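Local structure of MAU2 chromatid cohesion factor homolog (Saccharomyces cerevisiae, 4XDN) at residues R115-T118 against H119-D122; D124-E127 against E128-C132; S353-Q356 against K357-N361; G429-V432 against E433-R437; L454-Y457 against T458-A462. The protein acts in sister chromatid cohesion, forming with Scc2 the complex required for cohesin to associate with chromosomes. All blocks are in the same frame, centred on the assembly; numbering follows the deposited sequence.

Contact 1: R115-T118 against H119-D122; sequences RLQT and HQSD. With SO4 (sulfate ion), chain D.
Near the end of helix 102-119, His-119 N bonds Leu-116 O, three residues back, at 3.0 Å, coming from above the carbonyl plane with a bent N-H...O angle of 141°. The imidazole serves the carbonyl one residue earlier. His-119 ND1 donates to Arg-115 O at 3.0 Å along a nearly straight line (168°), and that oxygen lies in the ring plane. Chi1 of -62° sets CG beside the backbone N and turns the ring back along the helix to reach it. Histidine suits the place because it is short, flat and carries an N-H that can add to the weak bond Thr-118 N makes to the same carbonyl. Leu-116, buried, packs on Ile-129 and Cys-132 of the following helix, 126-144, a pairing consistent with the tetratricopeptide-type superhelix of this family. A sulfate, probably from the crystallisation liquor, sits at the in-plane edges of both the Arg-115 guanidinium and the His-119 ring. Arg-115, its chain extended from CG to NE, bonds it through NE to O1 at 2.7 Å and through NH2 to O2 at 3.3 Å, while NH1 forms a salt bridge with Asp-84. His-119 CE1 lies 3.2 Å from sulfate O3, and the anion together with the helix end would probably stabilise a positive imidazole. A water donates to Gln-117 O at 2.7 Å and accepts from Ser-121 N at 2.9 Å. The side chains of Gln-117 and Gln-120 run side by side, Gln-120 OE1 4.1 Å from Gln-117 CG, with their amide planes nearly parallel.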
# COMPACT_ATOMS: atom_id res chain seq x y z
N ARG A 115 -31.56 8.29 24.58
CA ARG A 115 -32.21 7.58 25.67
C ARG A 115 -31.23 7.36 26.81
O ARG A 115 -31.58 7.53 27.98
CB ARG A 115 -32.78 6.24 25.20
CG ARG A 115 -33.80 5.66 26.17
CD ARG A 115 -34.00 4.16 26.00
NE ARG A 115 -34.87 3.63 27.04
CZ ARG A 115 -35.04 2.33 27.29
NH1 ARG A 115 -34.39 1.42 26.58
NH2 ARG A 115 -35.86 1.95 28.26
N LEU A 116 -30.00 6.98 26.47
CA LEU A 116 -28.97 6.76 27.48
C LEU A 116 -28.68 8.03 28.27
O LEU A 116 -28.49 7.99 29.48
CB LEU A 116 -27.68 6.26 26.82
CG LEU A 116 -27.72 4.86 26.20
CD1 LEU A 116 -26.43 4.58 25.44
CD2 LEU A 116 -27.94 3.81 27.27
N GLN A 117 -28.65 9.16 27.57
CA GLN A 117 -28.37 10.44 28.20
C GLN A 117 -29.45 10.79 29.23
O GLN A 117 -29.18 11.48 30.21
CB GLN A 117 -28.26 11.54 27.14
CG GLN A 117 -26.99 11.44 26.30
CD GLN A 117 -26.96 12.43 25.15
OE1 GLN A 117 -27.93 12.58 24.41
NE2 GLN A 117 -25.83 13.12 24.99
N THR A 118 -30.67 10.31 29.01
CA THR A 118 -31.77 10.56 29.92
C THR A 118 -31.58 9.85 31.26
O THR A 118 -32.07 10.30 32.30
CB THR A 118 -33.12 10.12 29.30
OG1 THR A 118 -33.30 10.78 28.04
CG2 THR A 118 -34.29 10.47 30.22
N HIS A 119 -30.86 8.72 31.24
CA HIS A 119 -30.66 7.91 32.44
C HIS A 119 -29.23 8.00 32.98
O HIS A 119 -28.93 7.44 34.03
CB HIS A 119 -30.99 6.44 32.15
CG HIS A 119 -32.41 6.21 31.75
ND1 HIS A 119 -32.90 6.51 30.49
CD2 HIS A 119 -33.46 5.72 32.45
CE1 HIS A 119 -34.18 6.21 30.44
NE2 HIS A 119 -34.55 5.72 31.61
N GLN A 120 -28.37 8.71 32.26
CA GLN A 120 -26.94 8.74 32.57
C GLN A 120 -26.65 9.21 34.00
O GLN A 120 -25.64 8.81 34.59
CB GLN A 120 -26.22 9.65 31.57
CG GLN A 120 -24.70 9.57 31.64
CD GLN A 120 -24.02 10.41 30.58
OE1 GLN A 120 -24.68 10.93 29.67
NE2 GLN A 120 -22.71 10.55 30.68
N SER A 121 -27.52 10.04 34.54
CA SER A 121 -27.30 10.62 35.87
C SER A 121 -27.34 9.57 36.97
O SER A 121 -26.50 9.58 37.87
CB SER A 121 -28.34 11.71 36.16
OG SER A 121 -29.62 11.15 36.38
N ASP A 122 -28.31 8.66 36.89
CA ASP A 122 -28.55 7.68 37.94
C ASP A 122 -28.19 6.25 37.52
O ASP A 122 -28.55 5.29 38.20
CB ASP A 122 -30.02 7.71 38.37
CG ASP A 122 -30.95 7.18 37.29
OD1 ASP A 122 -31.35 7.96 36.41
OD2 ASP A 122 -31.28 5.98 37.33
S SO4 D . -37.40 5.60 29.03
O1 SO4 D . -36.38 5.60 27.98
O2 SO4 D . -37.20 4.45 29.90
O3 SO4 D . -37.27 6.83 29.81
O4 SO4 D . -38.72 5.55 28.43
O HOH W 1 -29.21 11.77 32.93

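Contact 2: D124-E127 against E128-C132; sequences DLVE and EIMRC
Met-130 N bonds Val-126 O at 2.9 Å and Ile-129 N bonds Leu-125 O at 3.0 Å, the first links of helix 126-144, for which Leu-125 is the N-cap residue and which packs against the preceding helix, 102-119. Arg-131 N closes the next turn on Glu-127 O at 3.1 Å. Glu-127, extended beyond CG, is salt-bridged to Arg-304. Glu-128 instead bends at chi2 (78°) and folds back across Leu-125, bringing OE1 within 3.2 Å of Leu-125 CA. That places OE1 3.3 Å from Leu-125 O, an approach of two acceptors that the positive end of the helix may ease. Its other oxygen, OE2, makes a long, weak ion pair with a basic side chain of another protein chain. Arg-131 leads away to a cation-pi contact with Phe-89 and a hydrogen bond from NE to the backbone of that other chain. Apolar residues fill the remaining sides: branched Ile-129 lays CG1 over Leu-125 O at 3.3 Å, and flexible Met-130 bends to meet Trp-175 and Phe-179 of helix 170-189. Compact, branched Val-126 points the same way, running alongside with its CG1 4.0 Å from Met-130 CG.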
# COMPACT_ATOMS: atom_id res chain seq x y z
N ASP A 124 -24.92 3.91 35.39
CA ASP A 124 -23.61 3.86 34.74
C ASP A 124 -23.76 3.48 33.27
O ASP A 124 -23.95 2.31 32.94
CB ASP A 124 -22.70 2.86 35.45
CG ASP A 124 -21.25 2.99 35.03
OD1 ASP A 124 -20.97 3.67 34.02
OD2 ASP A 124 -20.38 2.40 35.71
N LEU A 125 -23.67 4.48 32.39
CA LEU A 125 -23.94 4.28 30.97
C LEU A 125 -22.89 4.93 30.07
O LEU A 125 -23.08 5.02 28.86
CB LEU A 125 -25.32 4.83 30.62
CG LEU A 125 -26.49 4.13 31.33
CD1 LEU A 125 -27.79 4.87 31.06
CD2 LEU A 125 -26.60 2.68 30.90
N VAL A 126 -21.78 5.36 30.66
CA VAL A 126 -20.71 6.00 29.89
C VAL A 126 -20.20 5.08 28.79
O VAL A 126 -20.07 5.49 27.64
CB VAL A 126 -19.54 6.41 30.80
CG1 VAL A 126 -18.39 7.01 29.99
CG2 VAL A 126 -20.01 7.42 31.84
N GLU A 127 -19.93 3.82 29.14
CA GLU A 127 -19.43 2.85 28.17
C GLU A 127 -20.33 2.77 26.94
O GLU A 127 -19.86 2.80 25.81
CB GLU A 127 -19.31 1.46 28.80
CG GLU A 127 -18.37 1.38 29.98
CD GLU A 127 -18.36 0.00 30.61
OE1 GLU A 127 -18.58 -0.99 29.89
OE2 GLU A 127 -18.14 -0.08 31.84
N GLU A 128 -21.64 2.70 27.19
CA GLU A 128 -22.61 2.59 26.12
C GLU A 128 -22.65 3.86 25.26
O GLU A 128 -22.70 3.79 24.04
CB GLU A 128 -24.01 2.31 26.68
CG GLU A 128 -24.18 0.90 27.26
CD GLU A 128 -23.56 0.74 28.65
OE1 GLU A 128 -23.03 1.72 29.20
OE2 GLU A 128 -23.61 -0.39 29.18
N ILE A 129 -22.61 5.02 25.91
CA ILE A 129 -22.65 6.29 25.21
C ILE A 129 -21.43 6.44 24.31
O ILE A 129 -21.55 6.89 23.16
CB ILE A 129 -22.74 7.47 26.20
CG1 ILE A 129 -24.10 7.48 26.89
CG2 ILE A 129 -22.52 8.81 25.49
CD1 ILE A 129 -24.19 8.38 28.09
N MET A 130 -20.26 6.07 24.82
CA MET A 130 -19.03 6.20 24.05
C MET A 130 -19.03 5.25 22.86
O MET A 130 -18.44 5.57 21.82
CB MET A 130 -17.81 5.94 24.93
CG MET A 130 -17.63 6.95 26.05
SD MET A 130 -17.94 8.64 25.53
CE MET A 130 -16.30 9.19 25.20
N ARG A 131 -19.69 4.11 23.00
CA ARG A 131 -19.77 3.17 21.89
C ARG A 131 -20.73 3.71 20.83
O ARG A 131 -20.50 3.52 19.63
CB ARG A 131 -20.23 1.79 22.36
CG ARG A 131 -20.09 0.73 21.28
CD ARG A 131 -20.10 -0.69 21.82
NE ARG A 131 -19.51 -1.61 20.85
CZ ARG A 131 -20.12 -2.02 19.74
NH1 ARG A 131 -21.34 -1.59 19.45
NH2 ARG A 131 -19.50 -2.85 18.91
N CYS A 132 -21.78 4.39 21.27
CA CYS A 132 -22.68 5.07 20.34
C CYS A 132 -21.90 6.07 19.50
O CYS A 132 -22.09 6.17 18.29
CB CYS A 132 -23.82 5.78 21.08
SG CYS A 132 -25.10 4.70 21.77

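Contact 3: S353-Q356 against K357-N361; sequences STTQ and KLIKN
The flat groups that meet here are the peptide units of one helix: Leu-358 N reaches Thr-354 O in the carbonyl plane at 2.9 Å, whereas Lys-357 N on Ser-353 O (3.1 Å), Ile-359 N on Thr-355 O (3.0 Å) and Lys-360 N on Gln-356 O (3.0 Å) come in tilted. Together they form an unbroken i to i+4 ladder through the last turns of helix 339-360, an amphipathic helix of the largely helical superhelix. Its inner side carries branched residues. Thr-355, buried, faces Ile-382 and Leu-383 of helix 369-398, and its hydroxyl is bonded to Val-351 O and to Asn-322 ND2, so a polar atom can be afforded in that interface. Leu-358 and Ile-359 reach Tyr-379 of helix 369-398, and Leu-358 also meets Glu-319 and Asn-322 of helix 317-331. With chi1 at -65°, the CG1 branch of Ile-359 lies beside its own backbone N and leans back over the preceding turn, 3.3 Å from Thr-355 O; its CD1 meets Thr-355 CG2 at 4.3 Å. Leu-358 does likewise one residue earlier, laying CG against Thr-354 O. Thr-354 OG1 in turn is bonded to Lys-350 O. Gln-356, Lys-357 and Lys-360 are exposed, and both lysines send their ends away from the preceding turn, as suits charged chains beside water. Asn-361 leaves helical torsions, yet its backbone N still bonds Lys-357 O at 2.7 Å.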
# COMPACT_ATOMS: atom_id res chain seq x y z
N SER A 353 1.38 -19.13 -5.31
CA SER A 353 0.73 -20.40 -4.97
C SER A 353 0.25 -20.42 -3.52
O SER A 353 -0.83 -20.95 -3.24
CB SER A 353 1.69 -21.57 -5.21
OG SER A 353 2.80 -21.51 -4.34
N THR A 354 1.03 -19.86 -2.61
CA THR A 354 0.63 -19.78 -1.20
C THR A 354 -0.66 -18.98 -1.09
O THR A 354 -1.60 -19.38 -0.39
CB THR A 354 1.72 -19.13 -0.32
OG1 THR A 354 2.88 -19.96 -0.29
CG2 THR A 354 1.21 -18.91 1.11
N THR A 355 -0.69 -17.85 -1.78
CA THR A 355 -1.84 -16.96 -1.76
C THR A 355 -3.08 -17.66 -2.31
O THR A 355 -4.18 -17.49 -1.78
CB THR A 355 -1.55 -15.68 -2.57
OG1 THR A 355 -0.45 -14.98 -1.98
CG2 THR A 355 -2.76 -14.76 -2.62
N GLN A 356 -2.90 -18.43 -3.38
CA GLN A 356 -4.01 -19.20 -3.95
C GLN A 356 -4.62 -20.14 -2.92
O GLN A 356 -5.84 -20.28 -2.85
CB GLN A 356 -3.54 -20.00 -5.17
CG GLN A 356 -3.33 -19.17 -6.42
CD GLN A 356 -2.92 -20.01 -7.61
OE1 GLN A 356 -2.07 -20.90 -7.50
NE2 GLN A 356 -3.54 -19.75 -8.76
N LYS A 357 -3.76 -20.76 -2.12
CA LYS A 357 -4.22 -21.68 -1.08
C LYS A 357 -4.91 -20.94 0.07
O LYS A 357 -5.87 -21.45 0.65
CB LYS A 357 -3.05 -22.51 -0.54
CG LYS A 357 -2.64 -23.66 -1.45
CD LYS A 357 -1.49 -24.47 -0.86
CE LYS A 357 -1.83 -25.95 -0.78
NZ LYS A 357 -2.87 -26.25 0.24
N LEU A 358 -4.42 -19.75 0.39
CA LEU A 358 -5.03 -18.94 1.43
C LEU A 358 -6.46 -18.57 1.04
O LEU A 358 -7.37 -18.59 1.87
CB LEU A 358 -4.22 -17.67 1.70
CG LEU A 358 -2.87 -17.86 2.40
CD1 LEU A 358 -2.11 -16.54 2.46
CD2 LEU A 358 -3.05 -18.44 3.80
N ILE A 359 -6.65 -18.25 -0.24
CA ILE A 359 -7.98 -17.98 -0.77
C ILE A 359 -8.84 -19.23 -0.69
O ILE A 359 -9.97 -19.19 -0.20
CB ILE A 359 -7.91 -17.50 -2.23
CG1 ILE A 359 -7.19 -16.15 -2.31
CG2 ILE A 359 -9.31 -17.38 -2.83
CD1 ILE A 359 -6.80 -15.74 -3.71
N LYS A 360 -8.30 -20.35 -1.17
CA LYS A 360 -9.04 -21.60 -1.23
C LYS A 360 -9.43 -22.11 0.16
O LYS A 360 -10.54 -22.59 0.35
CB LYS A 360 -8.21 -22.66 -1.96
CG LYS A 360 -8.80 -24.06 -1.92
CD LYS A 360 -8.03 -25.02 -2.81
CE LYS A 360 -8.58 -25.04 -4.24
NZ LYS A 360 -9.26 -26.33 -4.54
N ASN A 361 -8.51 -22.00 1.11
CA ASN A 361 -8.72 -22.56 2.45
C ASN A 361 -9.17 -21.51 3.47
O ASN A 361 -8.99 -21.70 4.68
CB ASN A 361 -7.44 -23.24 2.94
CG ASN A 361 -6.98 -24.35 2.01
OD1 ASN A 361 -5.83 -24.38 1.59
ND2 ASN A 361 -7.88 -25.26 1.69

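Contact 4: G429-V432 against E433-R437; sequences GGAV and EEYTR. With SO4 (sulfate ion), chain G.
Tyr-435 N donates to Ala-431 O at 2.9 Å, nearly straight at 169°, in the first turn of helix 432-440. Val-432 O accepts twice from Thr-436: from N at 2.7 Å, nearly along the C=O axis, and from OG1, above the carbonyl plane, at 2.5 Å, a length whose exact value is doubtful. The threonine can do this because its hydroxyl, beside its own backbone N, turns back on the carbonyl four residues earlier. Of the ionic contacts, Arg-437 NH2 pairs with Glu-434 OE1 at 3.6 Å, one turn apart on the same helix. A sulfate, probably from the crystallisation liquor, is bound by Val-432 N at 2.8 Å and by Arg-463. A side chain at Gly-430 would probably run into sulfate O1; separately, its positive phi is easy for glycine. Packing gathers about Ala-431, the N-cap residue, whose small methyl leaves room for Glu-434 CG at 3.7 Å and Tyr-435 CE2 at 3.9 Å. Tyr-435 also packs on Ala-421 and Met-422, and its hydroxyl bonds Gln-425. Replacing Tyr-435 with an alanine would probably leave Gln-425 without that hydroxyl and open a gap beside Ala-431 and helix 415-426. Val-432 N, next to an N-cap residue with no side-chain acceptor, bonds the sulfate, consistent with an electropositive helix start.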
# COMPACT_ATOMS: atom_id res chain seq x y z
N GLY A 429 9.58 4.76 -29.93
CA GLY A 429 8.42 5.62 -30.13
C GLY A 429 8.46 6.86 -29.26
O GLY A 429 7.57 7.71 -29.36
N GLY A 430 9.47 6.97 -28.42
CA GLY A 430 9.62 8.12 -27.54
C GLY A 430 8.70 8.06 -26.34
O GLY A 430 9.15 8.18 -25.20
N ALA A 431 7.41 7.89 -26.61
CA ALA A 431 6.41 7.71 -25.56
C ALA A 431 6.27 8.94 -24.67
O ALA A 431 5.89 8.83 -23.50
CB ALA A 431 6.74 6.49 -24.71
N VAL A 432 6.57 10.12 -25.22
CA VAL A 432 6.41 11.36 -24.48
C VAL A 432 4.94 11.55 -24.08
O VAL A 432 4.64 11.82 -22.92
CB VAL A 432 6.89 12.58 -25.30
CG1 VAL A 432 6.58 13.89 -24.59
CG2 VAL A 432 8.38 12.48 -25.57
N GLU A 433 4.04 11.39 -25.05
CA GLU A 433 2.62 11.59 -24.80
C GLU A 433 2.07 10.56 -23.81
O GLU A 433 1.17 10.86 -23.04
CB GLU A 433 1.83 11.52 -26.11
CG GLU A 433 0.34 11.78 -25.95
CD GLU A 433 -0.40 11.84 -27.28
OE1 GLU A 433 0.23 11.58 -28.32
OE2 GLU A 433 -1.61 12.14 -27.27
N GLU A 434 2.63 9.35 -23.84
CA GLU A 434 2.18 8.29 -22.94
C GLU A 434 2.61 8.62 -21.52
O GLU A 434 1.81 8.56 -20.58
CB GLU A 434 2.74 6.92 -23.35
CG GLU A 434 3.07 6.72 -24.83
CD GLU A 434 1.85 6.69 -25.72
OE1 GLU A 434 0.82 6.12 -25.31
OE2 GLU A 434 1.94 7.23 -26.85
N TYR A 435 3.89 8.97 -21.37
CA TYR A 435 4.44 9.34 -20.08
C TYR A 435 3.78 10.59 -19.53
O TYR A 435 3.48 10.67 -18.34
CB TYR A 435 5.95 9.55 -20.19
CG TYR A 435 6.77 8.28 -20.28
CD1 TYR A 435 6.52 7.20 -19.44
CD2 TYR A 435 7.80 8.16 -21.21
CE1 TYR A 435 7.26 6.04 -19.52
CE2 TYR A 435 8.55 7.00 -21.30
CZ TYR A 435 8.27 5.95 -20.45
OH TYR A 435 9.02 4.79 -20.53
N THR A 436 3.56 11.57 -20.41
CA THR A 436 2.98 12.84 -20.00
C THR A 436 1.57 12.64 -19.45
O THR A 436 1.23 13.19 -18.40
CB THR A 436 2.92 13.84 -21.18
OG1 THR A 436 4.22 13.99 -21.74
CG2 THR A 436 2.40 15.19 -20.72
N ARG A 437 0.75 11.87 -20.16
CA ARG A 437 -0.61 11.60 -19.72
C ARG A 437 -0.64 10.83 -18.41
O ARG A 437 -1.53 11.01 -17.59
CB ARG A 437 -1.38 10.83 -20.80
CG ARG A 437 -1.86 11.68 -21.96
CD ARG A 437 -2.82 10.92 -22.87
NE ARG A 437 -2.25 9.66 -23.35
CZ ARG A 437 -2.43 8.47 -22.76
NH1 ARG A 437 -3.17 8.36 -21.66
NH2 ARG A 437 -1.87 7.39 -23.29
S SO4 G . 6.13 11.47 -28.88
O1 SO4 G . 6.86 10.60 -27.96
O2 SO4 G . 4.70 11.39 -28.58
O3 SO4 G . 6.59 12.84 -28.73
O4 SO4 G . 6.36 11.02 -30.25

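Contact 5: L454-Y457 against T458-A462; sequences LNCY and TVQAA
Leu-454 O is gripped twice by Thr-458: its backbone N and its OG1 both lie 2.9 Å away, and they reach the carbonyl from opposite faces of its plane. The hydroxyl is put there by a chi1 of -60°, which holds OG1 beside the backbone N and aims it back down the helix, so a buried polar group is satisfied by the backbone four residues earlier. Helix 446-466 packs between helices 432-440 and 472-490, and the same i to i+4 pattern continues along it with Val-459 N on Asn-455 O at 3.0 Å, Gln-460 N on Cys-456 O at 3.1 Å and Ala-461 N on Tyr-457 O at 2.8 Å. Tyr-457 stands out from the helix with its CG anti to N (chi1 178°), and its ring atom CE1 lies 4.1 Å from Ala-461 CB, a methyl small enough to leave the ring room. Its ring also meets Trp-483, and its hydroxyl bonds Ser-512. Val-459 lays CG2 3.3 Å from Asn-455 O, while Asn-455 OD1 bonds the backbone of another protein chain. Thr-458 also packs on Leu-508 and on an apolar side chain of that other chain. With a valine at this position, Leu-454 O would probably lose its hydroxyl donor and keep just the backbone N of the pair. Three buried side-chain oxygens thus find partners by different routes: Thr-458 OG1 within the helix, Tyr-457 OH on a neighbouring helix, and Asn-455 OD1 on the partner chain.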
# COMPACT_ATOMS: atom_id res chain seq x y z
N LEU A 454 10.78 11.24 -15.43
CA LEU A 454 12.21 11.03 -15.61
C LEU A 454 12.51 10.38 -16.96
O LEU A 454 13.44 10.79 -17.65
CB LEU A 454 12.78 10.17 -14.47
CG LEU A 454 12.90 10.85 -13.11
CD1 LEU A 454 13.29 9.85 -12.04
CD2 LEU A 454 13.90 12.00 -13.14
N ASN A 455 11.72 9.38 -17.32
CA ASN A 455 11.83 8.78 -18.65
C ASN A 455 11.52 9.82 -19.71
O ASN A 455 12.18 9.88 -20.75
CB ASN A 455 10.89 7.58 -18.81
CG ASN A 455 11.39 6.35 -18.08
OD1 ASN A 455 12.59 6.09 -18.02
ND2 ASN A 455 10.46 5.57 -17.54
N CYS A 456 10.52 10.65 -19.45
CA CYS A 456 10.12 11.70 -20.37
C CYS A 456 11.24 12.72 -20.54
O CYS A 456 11.49 13.21 -21.64
CB CYS A 456 8.85 12.39 -19.89
SG CYS A 456 8.19 13.63 -21.03
N TYR A 457 11.92 13.04 -19.44
CA TYR A 457 13.04 13.97 -19.48
C TYR A 457 14.20 13.38 -20.28
O TYR A 457 14.83 14.07 -21.08
CB TYR A 457 13.51 14.31 -18.06
CG TYR A 457 14.70 15.24 -18.02
CD1 TYR A 457 16.00 14.74 -18.03
CD2 TYR A 457 14.53 16.62 -17.96
CE1 TYR A 457 17.09 15.59 -18.00
CE2 TYR A 457 15.61 17.47 -17.92
CZ TYR A 457 16.89 16.95 -17.94
OH TYR A 457 17.98 17.80 -17.91
N THR A 458 14.47 12.10 -20.05
CA THR A 458 15.55 11.39 -20.73
C THR A 458 15.34 11.42 -22.24
O THR A 458 16.27 11.69 -23.00
CB THR A 458 15.64 9.93 -20.25
OG1 THR A 458 15.91 9.91 -18.84
CG2 THR A 458 16.75 9.18 -20.98
N VAL A 459 14.12 11.13 -22.67
CA VAL A 459 13.77 11.15 -24.08
C VAL A 459 13.96 12.55 -24.67
O VAL A 459 14.60 12.71 -25.70
CB VAL A 459 12.32 10.68 -24.30
CG1 VAL A 459 11.85 10.95 -25.73
CG2 VAL A 459 12.19 9.21 -23.98
N GLN A 460 13.41 13.55 -23.99
CA GLN A 460 13.49 14.92 -24.48
C GLN A 460 14.93 15.42 -24.51
O GLN A 460 15.32 16.13 -25.43
CB GLN A 460 12.63 15.85 -23.61
CG GLN A 460 11.13 15.57 -23.66
CD GLN A 460 10.47 16.08 -24.92
OE1 GLN A 460 11.00 15.95 -26.02
NE2 GLN A 460 9.29 16.67 -24.77
N ALA A 461 15.71 15.03 -23.51
CA ALA A 461 17.11 15.43 -23.44
C ALA A 461 17.92 14.76 -24.54
O ALA A 461 18.84 15.35 -25.10
CB ALA A 461 17.69 15.09 -22.07
N ALA A 462 17.57 13.52 -24.85
CA ALA A 462 18.20 12.79 -25.94
C ALA A 462 17.91 13.48 -27.27
O ALA A 462 18.76 13.53 -28.16
CB ALA A 462 17.73 11.35 -25.98

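Overall arrangement
Contacts 1 and 2 lie on the successive helices 102-119 and 126-144, their centres 10 Å apart, and touch where Leu-116 CD1 meets Glu-128 CB at 3.6 Å. Contacts 4 and 5, centres also 10 Å apart, join helices 432-440 and 446-466, with Val-432 CG2 3.8 Å from Val-459 CG1. The two pairs lie on opposite sides of the chain's centre, contacts 1 and 4 being 65 Å apart between centres, and contact 3 stands alone, 38 Å from contact 4 by centres. Another protein chain, probably Scc2, touches contacts 2, 4 and 5 but not 1 or 3. The sulfate of contact 4 also lies about 5 Å from the Val-459 side chain.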